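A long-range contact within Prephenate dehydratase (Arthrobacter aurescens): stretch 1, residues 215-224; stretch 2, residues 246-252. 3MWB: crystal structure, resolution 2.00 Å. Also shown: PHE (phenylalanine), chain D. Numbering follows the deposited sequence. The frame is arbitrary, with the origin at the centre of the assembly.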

# COMPACT_ATOMS: atom_id res chain seq x y z
N ALA A 215 7.28 5.39 4.89
CA ALA A 215 6.77 6.71 5.34
C ALA A 215 6.45 7.61 4.16
O ALA A 215 5.41 8.30 4.11
N LEU A 216 7.36 7.59 3.19
CA LEU A 216 7.17 8.33 1.97
C LEU A 216 5.99 7.74 1.20
O LEU A 216 5.16 8.48 0.66
N MSE A 217 5.92 6.40 1.14
CA MSE A 217 4.79 5.74 0.49
C MSE A 217 3.46 6.26 1.02
O MSE A 217 2.55 6.52 0.23
N GLU A 218 3.36 6.41 2.34
CA GLU A 218 2.16 6.98 2.95
C GLU A 218 1.88 8.38 2.39
O GLU A 218 0.74 8.71 2.12
N ILE A 219 2.92 9.19 2.19
CA ILE A 219 2.74 10.54 1.64
C ILE A 219 2.36 10.48 0.15
O ILE A 219 1.44 11.17 -0.32
N LEU A 220 3.04 9.62 -0.60
CA LEU A 220 2.77 9.48 -2.03
C LEU A 220 1.38 8.90 -2.33
O LEU A 220 0.74 9.29 -3.32
N ASP A 221 0.91 8.02 -1.45
CA ASP A 221 -0.41 7.42 -1.59
C ASP A 221 -1.53 8.45 -1.60
O ASP A 221 -2.55 8.22 -2.22
N GLN A 222 -1.33 9.59 -0.93
CA GLN A 222 -2.33 10.66 -0.96
C GLN A 222 -2.63 11.08 -2.41
O GLN A 222 -3.79 11.28 -2.75
N PHE A 223 -1.59 11.16 -3.24
CA PHE A 223 -1.73 11.42 -4.67
C PHE A 223 -2.18 10.18 -5.46
O PHE A 223 -3.14 10.24 -6.22
N ALA A 224 -1.49 9.05 -5.27
CA ALA A 224 -1.75 7.86 -6.08
C ALA A 224 -3.16 7.30 -5.89
O ALA A 224 -3.81 6.94 -6.88
N PHE A 246 12.55 16.76 4.05
CA PHE A 246 11.34 17.13 3.37
C PHE A 246 11.32 16.58 1.95
O PHE A 246 12.37 16.26 1.39
N PHE A 247 10.12 16.44 1.40
CA PHE A 247 9.95 16.01 0.02
C PHE A 247 9.38 17.16 -0.81
O PHE A 247 8.36 17.76 -0.45
N SER A 248 10.09 17.49 -1.88
CA SER A 248 9.68 18.49 -2.86
C SER A 248 8.98 17.75 -4.01
O SER A 248 9.55 16.83 -4.63
N ILE A 249 7.74 18.13 -4.29
CA ILE A 249 6.89 17.31 -5.15
C ILE A 249 6.11 18.17 -6.14
O ILE A 249 5.52 19.19 -5.74
N ASP A 250 6.10 17.78 -7.41
CA ASP A 250 5.18 18.37 -8.41
C ASP A 250 4.15 17.33 -8.78
O ASP A 250 4.51 16.19 -9.14
N ALA A 251 2.87 17.71 -8.68
CA ALA A 251 1.74 16.86 -9.10
C ALA A 251 1.05 17.46 -10.31
O ALA A 251 1.05 18.70 -10.49
N ASP A 252 0.47 16.60 -11.15
CA ASP A 252 -0.43 17.03 -12.24
C ASP A 252 -1.76 17.45 -11.64
O ASP A 252 -2.40 16.67 -10.92

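A helix laid on a β-sheet usually offers one stripe of side chains to alternate residues of the strand beneath it, and this pair from prephenate dehydratase illustrates the rule with purely apolar chemistry. The helix 215-224 runs nearly parallel to the strand 246-252, at 20°, with axes 10.7 Å apart at closest approach. On the strand, Phe247, Ile249 and Ala251 point toward the helix, and no hydrogen bond crosses between the stretches.

The helix begins at the bound phenylalanine. Ala215 makes no side-chain contact with the strand, but the backbone N of Leu216 donates a hydrogen bond to OXT of the ligand at 3.1 Å. The CA-to-CB bond of Leu216 points sideways; its t,p rotamer nevertheless brings CD1 over one face of the Phe247 ring, 3.7 Å from the ring centroid and almost on its normal, a CH-pi contact. Phe247, with chi1 m, also meets the ligand at its edge, CZ lying 3.6 Å from PHE CG, so one aromatic ring touches both helix and ligand.

Met217, modelled as selenomethionine, and Glu218 lie out of reach. One turn on from Ala215, Ile219 (m,t) points toward the strand and sets CD1 3.7 Å from CE2 of Phe247. Leu220 (m,t) starts sideways, yet its CD2 comes within 4.0 Å of CD1 of Ile249, itself m,t. Asp221 and Gln222 stay clear of the strand; NE2 of Gln222 makes only a weak hydrogen bond, at 3.5 Å, to O of Glu218 within the helix.

Phe223 (chi1 m) closes the contact, its ring meeting two strand residues obliquely: CE2 is 4.0 Å from Ile249 CG2, and CE1 is 3.8 Å from Ala251 CB. Between these strand residues, Asp250 points away and its carboxylate finds partners elsewhere in the structure, keeping charge out of the apolar layer.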

# COMPACT_ATOMS: atom_id res chain seq x y z
CB ALA A 215 7.75 7.39 6.29
CB LEU A 216 8.44 8.30 1.11
CG LEU A 216 8.28 8.90 -0.30
CD1 LEU A 216 7.79 10.35 -0.24
CD2 LEU A 216 9.60 8.84 -1.06
CB MSE A 217 4.86 4.25 0.68
CG MSE A 217 5.83 3.59 -0.29
SE MSE A 217 5.13 1.86 -0.73
CE MSE A 217 3.27 2.36 -0.98
CB GLU A 218 2.28 7.02 4.48
CG GLU A 218 0.95 7.32 5.20
CD GLU A 218 1.12 7.53 6.72
OE1 GLU A 218 2.27 7.70 7.18
OE2 GLU A 218 0.09 7.53 7.44
CB ILE A 219 4.01 11.41 1.88
CG1 ILE A 219 4.11 11.78 3.37
CG2 ILE A 219 3.99 12.67 1.02
CD1 ILE A 219 5.55 12.19 3.82
CB LEU A 220 3.88 8.68 -2.71
CG LEU A 220 5.23 9.43 -2.71
CD1 LEU A 220 6.13 8.94 -3.82
CD2 LEU A 220 5.05 10.95 -2.84
CB ASP A 221 -0.68 6.37 -0.51
CG ASP A 221 -1.78 5.39 -0.91
OD1 ASP A 221 -1.66 4.79 -1.99
OD2 ASP A 221 -2.76 5.21 -0.15
CB GLN A 222 -1.92 11.86 -0.12
CG GLN A 222 -1.69 11.56 1.36
CD GLN A 222 -2.85 10.80 2.00
OE1 GLN A 222 -4.01 11.20 1.89
NE2 GLN A 222 -2.53 9.71 2.68
CB PHE A 223 -0.43 12.00 -5.25
CG PHE A 223 -0.08 13.37 -4.72
CD1 PHE A 223 -0.86 14.47 -5.03
CD2 PHE A 223 1.04 13.55 -3.92
CE1 PHE A 223 -0.54 15.75 -4.54
CE2 PHE A 223 1.37 14.81 -3.43
CZ PHE A 223 0.59 15.91 -3.74
CB ALA A 224 -0.68 6.78 -5.84
CB PHE A 246 11.07 18.64 3.42
CG PHE A 246 12.04 19.46 2.64
CD1 PHE A 246 11.93 19.57 1.25
CD2 PHE A 246 13.07 20.14 3.29
CE1 PHE A 246 12.83 20.34 0.52
CE2 PHE A 246 13.99 20.92 2.57
CZ PHE A 246 13.87 21.02 1.18
CB PHE A 247 9.05 14.79 -0.04
CG PHE A 247 9.49 13.68 0.88
CD1 PHE A 247 10.57 12.89 0.55
CD2 PHE A 247 8.81 13.45 2.08
CE1 PHE A 247 10.99 11.86 1.43
CE2 PHE A 247 9.19 12.41 2.95
CZ PHE A 247 10.31 11.63 2.62
CB SER A 248 10.92 19.23 -3.36
OG SER A 248 10.59 20.39 -4.10
CB ILE A 249 5.89 16.46 -4.31
CG1 ILE A 249 6.61 15.39 -3.45
CG2 ILE A 249 4.86 15.75 -5.20
CD1 ILE A 249 5.76 14.81 -2.33
CB ASP A 250 5.91 18.83 -9.69
CG ASP A 250 7.00 19.89 -9.44
OD1 ASP A 250 6.94 20.63 -8.42
OD2 ASP A 250 7.91 19.99 -10.29
CB ALA A 251 0.75 16.68 -7.96
CB ASP A 252 -0.75 15.88 -13.19
CG ASP A 252 0.43 15.46 -14.04
OD1 ASP A 252 1.49 16.15 -14.00
OD2 ASP A 252 0.30 14.44 -14.77
N PHE D . 12.87 6.60 5.26
CA PHE D . 11.48 6.83 4.79
C PHE D . 11.01 5.79 3.77
O PHE D . 11.72 4.85 3.44
CB PHE D . 11.30 8.26 4.26
CG PHE D . 12.25 8.66 3.14
CD1 PHE D . 12.03 8.23 1.83
CD2 PHE D . 13.32 9.52 3.39
CE1 PHE D . 12.87 8.63 0.78
CE2 PHE D . 14.17 9.94 2.34
CZ PHE D . 13.95 9.47 1.05
OXT PHE D . 9.89 5.86 3.25